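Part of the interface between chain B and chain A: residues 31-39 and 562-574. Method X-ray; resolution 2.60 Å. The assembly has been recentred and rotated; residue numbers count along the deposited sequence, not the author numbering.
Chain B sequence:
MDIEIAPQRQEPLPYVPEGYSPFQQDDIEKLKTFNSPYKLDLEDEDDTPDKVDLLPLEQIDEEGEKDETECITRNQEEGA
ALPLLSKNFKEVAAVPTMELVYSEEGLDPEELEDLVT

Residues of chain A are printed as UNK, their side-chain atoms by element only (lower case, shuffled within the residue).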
# COMPACT_ATOMS: atom_id res chain seq x y z
N LEU B 31 9.84 -1.47 6.27
CA LEU B 31 8.88 -0.45 5.85
C LEU B 31 9.51 0.94 5.76
O LEU B 31 9.02 1.81 5.03
CB LEU B 31 7.67 -0.42 6.81
CG LEU B 31 6.82 -1.69 6.95
CD1 LEU B 31 6.16 -1.80 8.30
CD2 LEU B 31 5.79 -1.79 5.85
N LYS B 32 10.57 1.15 6.53
CA LYS B 32 11.27 2.44 6.58
C LYS B 32 12.24 2.59 5.43
O LYS B 32 12.58 3.71 5.04
CB LYS B 32 12.06 2.59 7.88
CG LYS B 32 11.22 2.78 9.13
CD LYS B 32 12.08 2.59 10.37
CE LYS B 32 13.28 3.53 10.36
NZ LYS B 32 14.37 3.03 11.25
N THR B 33 12.67 1.46 4.88
CA THR B 33 13.91 1.41 4.12
C THR B 33 13.77 1.54 2.61
O THR B 33 13.22 0.68 1.92
CB THR B 33 14.65 0.11 4.45
OG1 THR B 33 15.15 0.21 5.79
CG2 THR B 33 15.81 -0.12 3.48
N PHE B 34 14.32 2.63 2.12
CA PHE B 34 14.40 2.89 0.69
C PHE B 34 15.36 1.93 -0.06
O PHE B 34 16.49 1.72 0.36
CB PHE B 34 14.82 4.34 0.47
CG PHE B 34 14.99 4.70 -0.98
CD1 PHE B 34 13.89 4.90 -1.79
CD2 PHE B 34 16.26 4.81 -1.53
CE1 PHE B 34 14.05 5.20 -3.13
CE2 PHE B 34 16.44 5.13 -2.87
CZ PHE B 34 15.33 5.32 -3.67
N ASN B 35 14.86 1.34 -1.14
CA ASN B 35 15.65 0.58 -2.10
C ASN B 35 15.36 1.13 -3.48
O ASN B 35 14.20 1.43 -3.77
CB ASN B 35 15.30 -0.89 -2.10
CG ASN B 35 15.44 -1.51 -0.76
OD1 ASN B 35 16.33 -1.15 0.01
ND2 ASN B 35 14.57 -2.45 -0.45
N SER B 36 16.38 1.27 -4.32
CA SER B 36 16.19 1.87 -5.63
C SER B 36 15.12 1.17 -6.44
O SER B 36 15.14 -0.06 -6.57
CB SER B 36 17.48 1.85 -6.43
OG SER B 36 17.20 1.87 -7.82
N PRO B 37 14.20 1.95 -7.02
CA PRO B 37 13.21 1.42 -7.97
C PRO B 37 13.87 0.73 -9.15
O PRO B 37 13.21 -0.07 -9.81
CB PRO B 37 12.46 2.67 -8.43
CG PRO B 37 13.44 3.79 -8.23
CD PRO B 37 14.18 3.42 -6.96
N TYR B 38 15.11 1.07 -9.45
CA TYR B 38 15.80 0.54 -10.62
C TYR B 38 16.43 -0.82 -10.48
O TYR B 38 16.85 -1.40 -11.45
CB TYR B 38 16.89 1.52 -11.07
CG TYR B 38 16.40 2.67 -11.88
CD1 TYR B 38 16.00 2.51 -13.17
CD2 TYR B 38 16.36 3.93 -11.34
CE1 TYR B 38 15.55 3.57 -13.91
CE2 TYR B 38 15.92 5.00 -12.08
CZ TYR B 38 15.52 4.80 -13.36
OH TYR B 38 15.08 5.83 -14.11
N LYS B 39 16.53 -1.32 -9.27
CA LYS B 39 17.11 -2.61 -9.09
C LYS B 39 16.19 -3.60 -9.72
O LYS B 39 15.00 -3.51 -9.60
CB LYS B 39 17.21 -2.94 -7.61
CG LYS B 39 18.45 -2.41 -6.93
CD LYS B 39 18.29 -2.40 -5.42
CE LYS B 39 19.28 -1.46 -4.75
NZ LYS B 39 19.05 -1.35 -3.28
N UNK A 562 16.37 15.38 -13.38
CA UNK A 562 15.12 15.22 -12.66
C UNK A 562 14.99 13.78 -12.16
O UNK A 562 14.38 13.56 -11.12
c UNK A 562 12.46 15.12 -15.53
c UNK A 562 13.87 15.62 -13.51
c UNK A 562 13.98 17.03 -14.07
c UNK A 562 13.60 14.64 -14.64
N UNK A 563 15.58 12.80 -12.86
CA UNK A 563 15.57 11.43 -12.36
C UNK A 563 16.38 11.37 -11.08
O UNK A 563 16.05 10.64 -10.14
c UNK A 563 16.34 9.02 -12.70
c UNK A 563 15.22 10.30 -14.56
c UNK A 563 16.13 10.41 -13.36
N UNK A 564 17.43 12.16 -11.05
CA UNK A 564 18.30 12.19 -9.89
C UNK A 564 17.55 12.84 -8.72
O UNK A 564 17.56 12.31 -7.61
c UNK A 564 21.45 11.93 -8.80
c UNK A 564 20.60 14.07 -8.21
c UNK A 564 22.32 11.98 -7.72
c UNK A 564 19.62 12.92 -10.22
c UNK A 564 21.46 14.14 -7.14
c UNK A 564 20.58 12.98 -9.06
o UNK A 564 23.16 13.20 -5.80
c UNK A 564 22.31 13.10 -6.89
N UNK A 565 16.87 13.95 -8.96
CA UNK A 565 16.18 14.66 -7.89
C UNK A 565 15.00 13.85 -7.32
O UNK A 565 14.82 13.75 -6.11
c UNK A 565 16.30 18.28 -9.25
c UNK A 565 17.64 17.30 -7.45
c UNK A 565 15.72 16.03 -8.37
c UNK A 565 16.85 17.01 -8.68
N UNK A 566 14.20 13.25 -8.21
CA UNK A 566 13.17 12.33 -7.78
C UNK A 566 13.71 11.29 -6.80
O UNK A 566 13.21 11.14 -5.68
c UNK A 566 11.50 10.64 -8.53
c UNK A 566 11.26 9.56 -9.58
c UNK A 566 12.56 11.64 -8.97
c UNK A 566 10.24 11.39 -8.19
N UNK A 567 14.74 10.58 -7.24
CA UNK A 567 15.29 9.49 -6.45
C UNK A 567 16.03 9.99 -5.22
O UNK A 567 16.03 9.31 -4.20
n UNK A 567 15.16 6.45 -7.72
c UNK A 567 16.19 8.61 -7.31
o UNK A 567 15.00 8.04 -9.30
c UNK A 567 15.40 7.67 -8.20
N UNK A 568 16.62 11.17 -5.30
CA UNK A 568 17.21 11.82 -4.13
C UNK A 568 16.14 12.09 -3.04
O UNK A 568 16.31 11.68 -1.88
c UNK A 568 18.94 15.33 -3.83
c UNK A 568 17.91 13.12 -4.52
c UNK A 568 18.45 13.97 -3.36
c UNK A 568 19.56 13.28 -2.60
N UNK A 569 15.07 12.78 -3.44
CA UNK A 569 13.89 13.00 -2.60
C UNK A 569 13.39 11.73 -1.92
O UNK A 569 13.29 11.68 -0.70
o UNK A 569 13.64 15.65 -2.74
c UNK A 569 12.74 13.59 -3.42
o UNK A 569 11.97 15.71 -4.18
c UNK A 569 12.78 15.09 -3.45
N UNK A 570 13.08 10.71 -2.72
CA UNK A 570 12.60 9.47 -2.18
C UNK A 570 13.60 8.91 -1.18
O UNK A 570 13.23 8.46 -0.10
c UNK A 570 9.30 6.99 -5.21
c UNK A 570 12.31 8.47 -3.29
s UNK A 570 10.91 7.68 -5.46
c UNK A 570 11.09 8.82 -4.10
N UNK A 571 14.87 8.99 -1.50
CA UNK A 571 15.88 8.46 -0.61
C UNK A 571 15.89 9.17 0.72
O UNK A 571 16.20 8.59 1.74
c UNK A 571 17.24 8.53 -1.24
o UNK A 571 17.82 9.79 -1.05
N UNK A 572 15.57 10.44 0.72
CA UNK A 572 15.54 11.20 1.97
C UNK A 572 14.13 11.27 2.58
O UNK A 572 13.93 11.93 3.60
c UNK A 572 17.89 14.27 1.28
n UNK A 572 19.86 15.87 0.67
c UNK A 572 16.05 12.62 1.75
c UNK A 572 17.54 12.77 1.54
c UNK A 572 19.42 14.54 1.25
N UNK A 573 13.17 10.59 1.95
CA UNK A 573 11.75 10.64 2.35
C UNK A 573 11.17 12.05 2.43
O UNK A 573 10.66 12.46 3.47
c UNK A 573 13.64 7.04 4.34
n UNK A 573 12.90 6.53 3.38
n UNK A 573 13.25 8.28 4.55
c UNK A 573 11.55 9.92 3.66
c UNK A 573 12.02 7.48 2.94
c UNK A 573 12.21 8.58 3.70
N UNK A 574 11.26 12.77 1.32
CA UNK A 574 10.72 14.10 1.19
C UNK A 574 10.09 14.30 -0.19
O UNK A 574 10.13 13.41 -1.04
c UNK A 574 12.60 15.05 2.70
c UNK A 574 11.74 15.31 3.92
c UNK A 574 13.70 16.06 2.62
c UNK A 574 11.81 15.14 1.40

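Position 562 carries four carbons, forked at the first, with one arm two carbons long; this is Ile562(A), out of reach of chain B. Position 563 has one carbon bearing two more, a beta-branched set that fits valine by shape. Its CA-to-CB bond points toward chain B, and in Val563(A) the atom CG1 lies 3.7 Å from OH of Tyr38(B) and 4.1 Å from its CE2, near the plane of that ring and at its edge.

Position 564 shows one carbon and a six-carbon ring bearing an oxygen: Tyr564(A), without contact here. Positions 565 and 566 each hold four carbons forked at the second, the leucine pattern. Leu565(A) is out of reach, and Leu566(A) makes no contact with chain B, although the end of its side chain comes nearer than its sideways CA-to-CB bond suggests.

At position 567 two carbons precede a terminal pair, one oxygen and one nitrogen, which identifies an amide: Asn567(A). Its end approaches chain B and packs beside CG of Pro37(B) and the edge of the Tyr38(B) ring. The amide is probably turned over in the model, so its two terminal atoms cannot be told apart with confidence.

Position 568 repeats the leucine fork; Leu568(A) points away. Position 569 has two carbons, the second with two oxygens, a carboxylate: Asp569(A), out of reach. Position 570 is an unbranched chain of two carbons, a sulfur and a carbon, hence Met570(A); its CB is 3.7 Å from CE1 of Phe34(B).

Position 571 has one carbon and one oxygen. Ser571(A) bonds its OG to O of Leu568(A) at 2.6 Å, turning the hydroxyl back onto its own helix. Its CA sits 3.9 Å from the centroid of the Phe34(B) ring, 17° off the normal, a CH-pi contact over the face.

Position 572 has four carbons in a row ending in nitrogen: Lys572(A), pointing away. Position 573 has one carbon and a five-membered ring of three carbons and two nitrogens, an imidazole. His573(A) has positive phi in a Schellman motif, and its NE2 lies 3.3 Å from O of Lys32(B). Position 574 again shows four carbons forked at the second: Leu574(A), beyond reach.

The contact works by packing, with no clear hydrogen bond across it and 355 Å² buried in all. Phe34(B), covered over 91 Å², lays one ring face against the backbone of Met570(A) and Ser571(A). A type I turn from Ser36(B) to Lys39(B), with Tyr38(B) N bonded to Ser36(B) OG at 2.8 Å, sets Pro37(B) and Tyr38(B) against the preceding turns of the helix.

Chain A 562-574: IVYLLNLDMSKHL
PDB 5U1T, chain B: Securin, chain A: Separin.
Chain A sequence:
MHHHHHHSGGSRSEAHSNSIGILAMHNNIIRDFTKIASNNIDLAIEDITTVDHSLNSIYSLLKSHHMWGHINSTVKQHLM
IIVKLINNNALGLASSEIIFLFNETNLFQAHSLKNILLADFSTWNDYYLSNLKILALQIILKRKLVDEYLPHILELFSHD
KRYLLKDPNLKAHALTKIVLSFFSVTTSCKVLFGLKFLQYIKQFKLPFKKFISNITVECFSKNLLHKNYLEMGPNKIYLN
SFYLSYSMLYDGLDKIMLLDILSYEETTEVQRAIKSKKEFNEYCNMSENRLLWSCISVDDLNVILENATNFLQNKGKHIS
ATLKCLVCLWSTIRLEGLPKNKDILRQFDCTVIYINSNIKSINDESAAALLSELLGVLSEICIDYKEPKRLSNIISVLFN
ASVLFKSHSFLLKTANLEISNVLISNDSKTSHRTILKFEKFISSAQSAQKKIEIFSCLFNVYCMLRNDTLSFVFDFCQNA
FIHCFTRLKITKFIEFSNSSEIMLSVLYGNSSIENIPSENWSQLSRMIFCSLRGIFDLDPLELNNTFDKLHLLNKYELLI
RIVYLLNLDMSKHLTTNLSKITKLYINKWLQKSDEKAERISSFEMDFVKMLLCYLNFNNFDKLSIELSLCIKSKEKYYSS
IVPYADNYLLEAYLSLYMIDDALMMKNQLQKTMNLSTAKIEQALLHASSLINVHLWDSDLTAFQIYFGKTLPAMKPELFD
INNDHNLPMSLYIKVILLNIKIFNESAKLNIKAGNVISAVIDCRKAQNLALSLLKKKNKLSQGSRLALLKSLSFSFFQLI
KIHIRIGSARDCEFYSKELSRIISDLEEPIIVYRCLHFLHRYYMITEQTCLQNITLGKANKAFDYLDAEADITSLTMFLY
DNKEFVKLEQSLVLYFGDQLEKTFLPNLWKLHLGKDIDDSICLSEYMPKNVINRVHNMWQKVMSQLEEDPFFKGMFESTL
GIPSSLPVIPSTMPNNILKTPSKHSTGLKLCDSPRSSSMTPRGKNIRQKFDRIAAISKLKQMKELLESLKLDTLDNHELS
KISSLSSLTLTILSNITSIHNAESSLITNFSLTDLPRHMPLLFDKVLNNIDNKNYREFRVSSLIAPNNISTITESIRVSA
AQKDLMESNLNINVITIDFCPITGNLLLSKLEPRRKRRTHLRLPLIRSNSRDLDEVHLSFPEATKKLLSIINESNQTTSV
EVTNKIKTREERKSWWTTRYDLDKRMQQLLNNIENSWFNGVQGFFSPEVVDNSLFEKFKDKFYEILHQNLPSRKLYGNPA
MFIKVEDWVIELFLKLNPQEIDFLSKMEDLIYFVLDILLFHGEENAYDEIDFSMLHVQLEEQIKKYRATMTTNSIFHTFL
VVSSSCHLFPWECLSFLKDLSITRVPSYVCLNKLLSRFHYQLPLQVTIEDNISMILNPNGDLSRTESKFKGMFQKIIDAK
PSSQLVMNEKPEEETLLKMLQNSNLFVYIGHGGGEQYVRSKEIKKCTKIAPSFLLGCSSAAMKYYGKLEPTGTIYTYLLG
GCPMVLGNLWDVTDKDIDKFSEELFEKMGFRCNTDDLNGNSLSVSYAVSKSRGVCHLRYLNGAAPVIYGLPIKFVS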